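Local coordinates for protein exodeoxyribonuclease III (PDB 2JC4) that probably acts on double-stranded DNA as a metal-dependent 3'-5' exonuclease of the AP endonuclease family, with a part in DNA repair, at residues 7-12 / 32-37; 57-62 / 87-92; 146-151 / 165-170. All coordinates share one frame; numbering follows the deposited sequence. Where two conformers were deposited one is given.

In the fold
The three contacts follow one another from the N terminus without nesting or crossing. Contact 1 closes the first beta-alpha-beta unit, bringing the end of strand 2-7 and the start of helix 11-23 onto the end of strand 29-33. Contact 2 closes the excursion through strands 65-69 and 76-78, setting the loop after strand 53-57 of one sheet against the start of strand 91-96 of the other. Contact 3 ties together the two ends of the long loop between strand 141-144 and helix 170-180. Contact 1 is the hub: K36 packs on T61 of contact 2, and N7 meets D146 of contact 3 across the two sheets.

Contact 1. Residues 7-12 / 32-37; sequences NVNSLN and LQELKL. With MG (magnesium ion), chain B.
The magnesium site at the C-terminal ends of two central strands is built by N9 and E34, one residue from each segment. N9 OD1 binds the magnesium ion at 2.5 Å and E34 OE1 binds it at 2.4 Å, and four waters complete six ligands. The E34 chain is extended beyond CG and brings its carboxylate against the N7 amide, the two planes 71° apart. N7 ND2 donates to E34 OE2 over 2.9 Å, a bond that lies in the amide plane but meets the carboxylate from above. The same ND2 bonds D146 OD2, so N7 joins a metal ligand to a predicted active-site aspartate. Its OD1 accepts from N9 N, an Asx turn that helps fix the backbone from which the N9 side chain reaches the ion. K36, also extended, passes its CD over S10 and puts NZ 2.9 Å from N9 OD1, giving that metal-bound oxygen a second partner; NZ also donates to a metal-bound water. Strands 2-7 and 29-33 are parallel neighbours linked through helix 11-23, a beta-alpha-beta crossover, and N7 pairs with Q33 where both strands end. Beyond that pair the backbones stay joined: V8 N donates to Q33 O at 3.0 Å, S10 N to E34 O at 2.8 Å and L11 N to L35 O at 2.9 Å. S10 OG caps V13 N at the helix start. Away from the ion, the L11 and L35 side chains lie side by side, CD2 to CD2 at 3.9 Å, while L37 CD1 rests on L11 CB.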
loop_
_atom_site.group_PDB
_atom_site.type_symbol
_atom_site.label_atom_id
_atom_site.label_comp_id
_atom_site.label_asym_id
_atom_site.label_seq_id
_atom_site.Cartn_x
_atom_site.Cartn_y
_atom_site.Cartn_z
ATOM N N ASN A 7 -3.680 -4.657 -1.370
ATOM C CA ASN A 7 -5.037 -4.120 -1.404
ATOM C C ASN A 7 -5.927 -5.310 -1.770
ATOM O O ASN A 7 -5.863 -5.836 -2.893
ATOM C CB ASN A 7 -5.136 -2.980 -2.452
ATOM C CG ASN A 7 -6.527 -2.420 -2.575
ATOM O OD1 ASN A 7 -7.518 -3.143 -2.415
ATOM N ND2 ASN A 7 -6.623 -1.125 -2.873
ATOM N N VAL A 8 -6.690 -5.780 -0.787
ATOM C CA VAL A 8 -7.430 -7.039 -0.898
ATOM C C VAL A 8 -8.828 -6.862 -1.476
ATOM O O VAL A 8 -9.515 -7.857 -1.690
ATOM C CB VAL A 8 -7.575 -7.754 0.489
ATOM C CG1 VAL A 8 -6.247 -8.276 0.976
ATOM C CG2 VAL A 8 -8.219 -6.824 1.556
ATOM N N ASN A 9 -9.265 -5.610 -1.680
ATOM C CA ASN A 9 -10.591 -5.349 -2.284
ATOM C C ASN A 9 -11.726 -6.101 -1.560
ATOM O O ASN A 9 -12.503 -6.858 -2.185
ATOM C CB ASN A 9 -10.587 -5.728 -3.783
ATOM C CG ASN A 9 -11.855 -5.313 -4.482
ATOM O OD1 ASN A 9 -12.460 -4.332 -4.099
ATOM N ND2 ASN A 9 -12.256 -6.053 -5.516
ATOM N N SER A 10 -11.796 -5.874 -0.253
ATOM C CA SER A 10 -12.661 -6.550 0.749
ATOM C C SER A 10 -11.946 -7.725 1.453
ATOM O O SER A 10 -11.654 -8.775 0.828
ATOM C CB SER A 10 -14.035 -7.001 0.216
ATOM O OG SER A 10 -14.648 -7.736 1.278
ATOM N N LEU A 11 -11.681 -7.570 2.749
ATOM C CA LEU A 11 -11.112 -8.685 3.520
ATOM C C LEU A 11 -12.106 -9.835 3.762
ATOM O O LEU A 11 -11.694 -10.985 3.908
ATOM C CB LEU A 11 -10.530 -8.203 4.855
ATOM C CG LEU A 11 -9.767 -9.245 5.657
ATOM C CD1 LEU A 11 -8.663 -9.898 4.837
ATOM C CD2 LEU A 11 -9.179 -8.602 6.929
ATOM N N ASN A 12 -13.394 -9.527 3.793
ATOM C CA ASN A 12 -14.428 -10.574 3.854
ATOM C C ASN A 12 -14.240 -11.530 2.680
ATOM O O ASN A 12 -14.199 -12.753 2.844
ATOM C CB ASN A 12 -15.825 -9.952 3.819
ATOM C CG ASN A 12 -16.845 -10.719 4.689
ATOM O OD1 ASN A 12 -16.679 -11.908 4.997
ATOM N ND2 ASN A 12 -17.899 -10.016 5.102
ATOM N N LEU A 32 -2.475 -4.379 4.836
ATOM C CA LEU A 32 -3.659 -4.534 4.012
ATOM C C LEU A 32 -4.384 -3.221 3.844
ATOM O O LEU A 32 -4.417 -2.401 4.780
ATOM C CB LEU A 32 -4.667 -5.535 4.667
ATOM C CG LEU A 32 -4.058 -6.874 5.069
ATOM C CD1 LEU A 32 -5.099 -7.733 5.789
ATOM C CD2 LEU A 32 -3.611 -7.582 3.801
ATOM N N GLN A 33 -4.946 -3.032 2.641
ATOM C CA GLN A 33 -5.858 -1.925 2.332
ATOM C C GLN A 33 -7.197 -2.467 1.764
ATOM O O GLN A 33 -7.266 -3.564 1.188
ATOM C CB GLN A 33 -5.237 -0.955 1.316
ATOM C CG GLN A 33 -3.842 -0.474 1.695
ATOM C CD GLN A 33 -2.763 -1.438 1.205
ATOM O OE1 GLN A 33 -2.867 -2.010 0.133
ATOM N NE2 GLN A 33 -1.730 -1.618 2.006
ATOM N N GLU A 34 -8.231 -1.637 1.878
ATOM C CA GLU A 34 -9.583 -1.954 1.446
ATOM C C GLU A 34 -10.112 -3.146 2.213
ATOM O O GLU A 34 -10.652 -4.108 1.636
ATOM C CB GLU A 34 -9.685 -2.133 -0.078
ATOM C CG GLU A 34 -9.512 -0.830 -0.819
ATOM C CD GLU A 34 -9.973 -0.908 -2.263
ATOM O OE1 GLU A 34 -10.899 -1.693 -2.594
ATOM O OE2 GLU A 34 -9.392 -0.178 -3.074
ATOM N N LEU A 35 -9.996 -3.070 3.537
ATOM C CA LEU A 35 -10.691 -4.075 4.370
ATOM C C LEU A 35 -12.176 -4.111 4.019
ATOM O O LEU A 35 -12.765 -5.192 3.914
ATOM C CB LEU A 35 -10.560 -3.745 5.846
ATOM C CG LEU A 35 -9.157 -3.593 6.383
ATOM C CD1 LEU A 35 -9.327 -3.286 7.886
ATOM C CD2 LEU A 35 -8.323 -4.880 6.167
ATOM N N LYS A 36 -12.771 -2.929 3.817
ATOM C CA LYS A 36 -14.219 -2.815 3.571
ATOM C C LYS A 36 -15.040 -3.517 4.650
ATOM O O LYS A 36 -16.029 -4.198 4.370
ATOM C CB LYS A 36 -14.573 -3.347 2.184
ATOM C CG LYS A 36 -14.025 -2.500 1.032
ATOM C CD LYS A 36 -14.553 -3.053 -0.311
ATOM C CE LYS A 36 -13.941 -2.375 -1.515
ATOM N NZ LYS A 36 -14.577 -2.886 -2.746
ATOM N N LEU A 37 -14.622 -3.325 5.898
ATOM C CA LEU A 37 -15.254 -3.972 7.037
ATOM C C LEU A 37 -15.195 -2.991 8.149
ATOM O O LEU A 37 -14.143 -2.389 8.393
ATOM C CB LEU A 37 -14.445 -5.215 7.457
ATOM C CG LEU A 37 -14.612 -6.504 6.684
ATOM C CD1 LEU A 37 -13.617 -7.514 7.191
ATOM C CD2 LEU A 37 -16.027 -7.026 6.773
HETATM MG MG MG B . -11.499 -2.121 -4.829
HETATM O O HOH W 1 -9.407 -2.896 -4.837
HETATM O O HOH W 2 -14.792 -5.813 -3.113
HETATM O O HOH W 3 -16.878 -5.993 2.655
HETATM O O HOH W 4 -10.476 -0.251 -5.348
HETATM O O HOH W 5 -13.407 -1.060 -4.564
HETATM O O HOH W 6 -11.817 -2.603 -6.962
#

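Contact 2. Residues 57-62 / 87-92; sequences SGQKTY and PQRRVI
Q59 OE1 accepts from R89 N at 2.8 Å, the one direct hydrogen bond between the segments; it is fairly straight (164° at the hydrogen), with the donor above the carbonyl plane. The Q59 CG stands between the backbone N and the carbonyl carbon (chi1 61°), the crowded position, and the chain then extends to the backbone of Q88 and R89. On the way Q59 CB touches R89 CG at 3.7 Å. The arginine itself bends at CG (chi2 -46°), which places its CD 3.4 Å from S57 OG. Its CG also lies 3.6 Å from G58 O, an oxygen near the edge of the guanidinium. A water that donates to G58 O at 2.9 Å accepts from R89 NE, tying the head of the arginine to the loop backbone; a second water links the same two atoms more weakly. Another water bonds S57 OG and donates to V91 O at 3.1 Å. Segment 57-62 leaves an edge strand of one sheet of the DNase I-like alpha/beta sandwich, and 87-92 leads into strand 91-96 of the other, so the contact joins the two sheets. Between them I92 CD1 comes to 4.2 Å from S57 N, and both side chains pack on V65 and F78. Farther out, N63 ND2 bonds both Q59 OE1 and Q88 OE1, coupling the two glutamines, and R90 reaches from Q88 OE1 (NH2, 2.8 Å) to Y105 O (NH1), the backbone of a predicted active-site residue. Q88 and Y62, one from each segment, touch a bound dihydrogenphosphate ion.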
loop_
_atom_site.group_PDB
_atom_site.type_symbol
_atom_site.label_atom_id
_atom_site.label_comp_id
_atom_site.label_asym_id
_atom_site.label_seq_id
_atom_site.Cartn_x
_atom_site.Cartn_y
_atom_site.Cartn_z
ATOM N N SER A 57 -7.920 -0.438 11.395
ATOM C CA SER A 57 -8.764 0.753 11.434
ATOM C C SER A 57 -9.734 0.520 10.314
ATOM O O SER A 57 -9.344 0.583 9.116
ATOM C CB SER A 57 -7.937 2.010 11.131
ATOM O OG SER A 57 -8.728 3.195 11.201
ATOM N N GLY A 58 -10.971 0.210 10.688
ATOM C CA GLY A 58 -12.025 -0.088 9.701
ATOM C C GLY A 58 -13.245 0.823 9.826
ATOM O O GLY A 58 -13.450 1.462 10.850
ATOM N N GLN A 59 -14.038 0.881 8.766
ATOM C CA GLN A 59 -15.298 1.587 8.782
ATOM C C GLN A 59 -16.204 0.789 7.878
ATOM O O GLN A 59 -15.729 -0.020 7.068
ATOM C CB GLN A 59 -15.136 3.026 8.262
ATOM C CG GLN A 59 -14.633 3.083 6.820
ATOM C CD GLN A 59 -14.562 4.478 6.246
ATOM O OE1 GLN A 59 -13.510 4.914 5.820
ATOM N NE2 GLN A 59 -15.681 5.172 6.224
ATOM N N LYS A 60 -17.507 1.014 7.990
ATOM C CA LYS A 60 -18.454 0.315 7.116
ATOM C C LYS A 60 -18.150 0.595 5.651
ATOM O O LYS A 60 -17.888 1.747 5.287
ATOM C CB LYS A 60 -19.892 0.773 7.382
ATOM C CG LYS A 60 -20.899 -0.226 6.872
ATOM C CD LYS A 60 -21.074 -1.302 7.899
ATOM N N THR A 61 -18.226 -0.452 4.825
ATOM C CA THR A 61 -18.306 -0.350 3.354
ATOM C C THR A 61 -17.048 0.050 2.614
ATOM O O THR A 61 -16.752 -0.555 1.601
ATOM C CB THR A 61 -19.415 0.597 2.923
ATOM O OG1 THR A 61 -20.584 0.276 3.680
ATOM C CG2 THR A 61 -19.707 0.470 1.405
ATOM N N TYR A 62 -16.338 1.061 3.120
ATOM C CA TYR A 62 -15.259 1.703 2.381
ATOM C C TYR A 62 -13.941 1.558 3.088
ATOM O O TYR A 62 -13.912 1.381 4.314
ATOM C CB TYR A 62 -15.545 3.198 2.249
ATOM C CG TYR A 62 -16.886 3.497 1.614
ATOM C CD1 TYR A 62 -17.067 3.354 0.232
ATOM C CD2 TYR A 62 -17.976 3.911 2.394
ATOM C CE1 TYR A 62 -18.313 3.598 -0.363
ATOM C CE2 TYR A 62 -19.242 4.161 1.800
ATOM C CZ TYR A 62 -19.376 4.018 0.425
ATOM O OH TYR A 62 -20.589 4.283 -0.182
ATOM N N PRO A 87 -13.118 11.131 8.469
ATOM C CA PRO A 87 -13.611 9.826 8.963
ATOM C C PRO A 87 -13.106 8.615 8.149
ATOM O O PRO A 87 -13.277 7.464 8.565
ATOM C CB PRO A 87 -15.132 9.952 8.815
ATOM C CG PRO A 87 -15.304 10.887 7.612
ATOM C CD PRO A 87 -14.174 11.894 7.765
ATOM N N GLN A 88 -12.508 8.868 6.994
ATOM C CA GLN A 88 -12.086 7.781 6.103
ATOM C C GLN A 88 -10.857 7.046 6.639
ATOM O O GLN A 88 -9.812 7.647 6.899
ATOM C CB GLN A 88 -11.825 8.306 4.672
ATOM C CG GLN A 88 -13.122 8.888 4.031
ATOM C CD GLN A 88 -13.054 9.068 2.521
ATOM O OE1 GLN A 88 -12.492 8.234 1.791
ATOM N NE2 GLN A 88 -13.620 10.171 2.045
ATOM N N ARG A 89 -10.998 5.734 6.770
ATOM C CA ARG A 89 -9.981 4.924 7.449
ATOM C C ARG A 89 -8.887 4.545 6.451
ATOM O O ARG A 89 -9.018 3.580 5.731
ATOM C CB ARG A 89 -10.637 3.706 8.096
ATOM C CG ARG A 89 -11.716 4.076 9.138
ATOM C CD ARG A 89 -11.209 5.191 10.093
ATOM N NE ARG A 89 -12.002 5.261 11.335
ATOM C CZ ARG A 89 -12.133 6.352 12.102
ATOM N NH1 ARG A 89 -11.534 7.511 11.787
ATOM N NH2 ARG A 89 -12.894 6.294 13.204
ATOM N N ARG A 90 -7.803 5.334 6.439
ATOM C CA ARG A 90 -6.790 5.249 5.340
ATOM C C ARG A 90 -5.351 5.147 5.768
ATOM O O ARG A 90 -4.498 4.840 4.936
ATOM C CB ARG A 90 -6.889 6.486 4.467
ATOM C CG ARG A 90 -8.177 6.513 3.655
ATOM C CD ARG A 90 -8.198 7.726 2.811
ATOM N NE ARG A 90 -9.381 7.748 1.941
ATOM C CZ ARG A 90 -9.475 7.108 0.771
ATOM N NH1 ARG A 90 -8.467 6.317 0.361
ATOM N NH2 ARG A 90 -10.595 7.222 0.038
ATOM N N VAL A 91 -5.058 5.447 7.046
ATOM C CA VAL A 91 -3.649 5.489 7.520
ATOM C C VAL A 91 -3.566 4.811 8.900
ATOM O O VAL A 91 -4.273 5.188 9.855
ATOM C CB VAL A 91 -3.135 6.950 7.639
ATOM C CG1 VAL A 91 -1.644 7.010 8.079
ATOM C CG2 VAL A 91 -3.340 7.734 6.335
ATOM N N ILE A 92 -2.712 3.803 8.992
ATOM C CA ILE A 92 -2.380 3.216 10.276
ATOM C C ILE A 92 -0.876 3.014 10.299
ATOM O O ILE A 92 -0.270 2.620 9.295
ATOM C CB ILE A 92 -3.158 1.868 10.513
ATOM C CG1 ILE A 92 -2.952 1.385 11.961
ATOM C CG2 ILE A 92 -2.802 0.768 9.454
ATOM C CD1 ILE A 92 -3.884 0.227 12.356
HETATM O O HOH W 7 -7.217 5.174 10.670
HETATM O O HOH W 8 -12.179 2.670 13.183
HETATM O O HOH W 9 -15.020 4.125 11.572
#

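Contact 3. Residues 146-151 / 165-170. With ACT (acetate ion), chain F.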
loop_
_atom_site.group_PDB
_atom_site.type_symbol
_atom_site.label_atom_id
_atom_site.label_comp_id
_atom_site.label_asym_id
_atom_site.label_seq_id
_atom_site.Cartn_x
_atom_site.Cartn_y
_atom_site.Cartn_z
ATOM N N ASP A 146 -1.341 1.291 -1.200
ATOM C CA ASP A 146 -1.905 1.600 -2.492
ATOM C C ASP A 146 -1.888 3.101 -2.554
ATOM O O ASP A 146 -2.611 3.767 -1.808
ATOM C CB ASP A 146 -3.322 1.066 -2.529
ATOM C CG ASP A 146 -4.043 1.375 -3.831
ATOM O OD1 ASP A 146 -3.472 2.058 -4.724
ATOM O OD2 ASP A 146 -5.186 0.886 -3.939
ATOM N N PHE A 147 -1.022 3.647 -3.414
ATOM C CA PHE A 147 -0.858 5.081 -3.516
ATOM C C PHE A 147 -1.807 5.631 -4.573
ATOM O O PHE A 147 -2.025 6.821 -4.592
ATOM C CB PHE A 147 0.596 5.480 -3.854
ATOM C CG PHE A 147 1.547 5.268 -2.725
ATOM C CD1 PHE A 147 2.017 3.975 -2.450
ATOM C CD2 PHE A 147 1.980 6.350 -1.926
ATOM C CE1 PHE A 147 2.876 3.731 -1.382
ATOM C CE2 PHE A 147 2.865 6.113 -0.857
ATOM C CZ PHE A 147 3.320 4.791 -0.603
ATOM N N ASN A 148 -2.396 4.762 -5.404
ATOM C CA ASN A 148 -3.289 5.234 -6.472
ATOM C C ASN A 148 -2.617 6.280 -7.350
ATOM O O ASN A 148 -3.265 7.144 -7.905
ATOM C CB ASN A 148 -4.603 5.783 -5.881
ATOM C CG ASN A 148 -5.664 4.715 -5.764
ATOM O OD1 ASN A 148 -5.982 4.021 -6.762
ATOM N ND2 ASN A 148 -6.218 4.555 -4.567
ATOM N N ILE A 149 -1.293 6.153 -7.471
ATOM C CA ILE A 149 -0.488 6.998 -8.344
ATOM C C ILE A 149 0.573 6.096 -8.980
ATOM O O ILE A 149 1.290 5.311 -8.286
ATOM C CB ILE A 149 0.193 8.189 -7.604
ATOM C CG1 ILE A 149 -0.842 9.160 -7.000
ATOM C CG2 ILE A 149 1.202 8.945 -8.590
ATOM C CD1 ILE A 149 -0.186 10.181 -6.062
ATOM N N ALA A 150 0.667 6.240 -10.302
ATOM C CA ALA A 150 1.627 5.550 -11.147
ATOM C C ALA A 150 2.764 6.538 -11.434
ATOM O O ALA A 150 2.580 7.518 -12.155
ATOM C CB ALA A 150 0.937 5.116 -12.433
ATOM N N PRO A 151 3.932 6.321 -10.818
ATOM C CA PRO A 151 4.962 7.370 -10.810
ATOM C C PRO A 151 5.479 7.896 -12.155
ATOM O O PRO A 151 5.813 9.082 -12.230
ATOM C CB PRO A 151 6.104 6.724 -10.016
ATOM C CG PRO A 151 5.387 5.809 -9.046
ATOM C CD PRO A 151 4.337 5.173 -9.990
ATOM N N LYS A 165 -4.671 11.671 -17.123
ATOM C CA LYS A 165 -5.860 11.026 -16.561
ATOM C C LYS A 165 -5.527 10.500 -15.179
ATOM O O LYS A 165 -4.330 10.410 -14.804
ATOM C CB LYS A 165 -6.333 9.871 -17.465
ATOM C CG LYS A 165 -6.492 10.274 -18.940
ATOM C CD LYS A 165 -7.847 10.880 -19.259
ATOM C CE LYS A 165 -8.173 10.707 -20.760
ATOM N NZ LYS A 165 -7.022 11.230 -21.597
ATOM N N ILE A 166 -6.576 10.180 -14.420
ATOM C CA ILE A 166 -6.446 9.746 -13.022
ATOM C C ILE A 166 -5.333 8.673 -12.905
ATOM O O ILE A 166 -5.151 7.840 -13.798
ATOM C CB ILE A 166 -7.843 9.290 -12.433
ATOM C CG1 ILE A 166 -7.852 9.251 -10.877
ATOM C CG2 ILE A 166 -8.293 7.941 -13.058
ATOM C CD1 ILE A 166 -7.591 10.630 -10.144
ATOM N N HIS A 167 -4.584 8.733 -11.812
ATOM C CA HIS A 167 -3.446 7.861 -11.510
ATOM C C HIS A 167 -2.142 8.215 -12.194
ATOM O O HIS A 167 -1.080 7.982 -11.622
ATOM C CB HIS A 167 -3.728 6.352 -11.716
ATOM C CG HIS A 167 -4.967 5.865 -11.044
ATOM N ND1 HIS A 167 -5.253 6.131 -9.719
ATOM C CD2 HIS A 167 -6.020 5.153 -11.527
ATOM C CE1 HIS A 167 -6.420 5.589 -9.411
ATOM N NE2 HIS A 167 -6.902 4.982 -10.485
ATOM N N CYS A 168 -2.227 8.757 -13.410
ATOM C CA CYS A 168 -1.046 9.006 -14.242
ATOM C C CYS A 168 -0.783 10.480 -14.594
ATOM O O CYS A 168 0.013 10.767 -15.503
ATOM C CB CYS A 168 -1.185 8.207 -15.545
ATOM S SG CYS A 168 -1.450 6.452 -15.262
ATOM N N SER A 169 -1.452 11.403 -13.908
ATOM C CA SER A 169 -1.280 12.837 -14.198
ATOM C C SER A 169 0.021 13.410 -13.646
ATOM O O SER A 169 0.599 12.915 -12.649
ATOM C CB SER A 169 -2.483 13.679 -13.693
ATOM O OG SER A 169 -2.471 13.790 -12.271
ATOM N N SER A 170 0.493 14.454 -14.307
ATOM C CA SER A 170 1.685 15.189 -13.878
ATOM C C SER A 170 1.567 15.689 -12.434
ATOM O O SER A 170 2.518 15.568 -11.624
ATOM C CB SER A 170 1.976 16.331 -14.864
ATOM O OG SER A 170 0.897 17.279 -14.920
HETATM C C ACT F . -8.422 1.978 -9.629
HETATM O O ACT F . -8.802 3.027 -10.191
HETATM O OXT ACT F . -9.303 1.232 -9.128
HETATM C CH3 ACT F . -6.963 1.702 -9.589
#
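N148 O is gripped by two donors, H167 ND1 at 2.9 Å and K120 NZ. The oxygen lies nearly in the imidazole plane, whereas ND1 stands 52° above the carbonyl plane. The N148 amide runs alongside the ring and points the same way, the planes 17° apart, with OD1 3.1 Å from H167 CE1; its ND2 bonds C106 O. At the other ring nitrogen, H167 NE2 donates to an acetate oxygen at 2.7 Å, the acetate, probably from the crystallisation liquor, being held also by N108; both ring nitrogens are thus engaged and the ring's rotation is fixed. Two donated bonds, one to an anion, would be consistent with a protonated histidine. The backbones are joined by an almost straight bond from A150 N to H167 O, 2.8 Å long. H167 sits in a type II beta turn from K165 to C168, and C168, modelled in two conformers, forms a disulfide with C156. Before N148, D146 OD1 accepts from N148 N at 3.0 Å in an Asx turn. D146 to N148 belong to an active-site loop characteristic of the AP endonuclease family, D146 being the predicted proton donor/acceptor and N148 the predicted transition-state stabiliser.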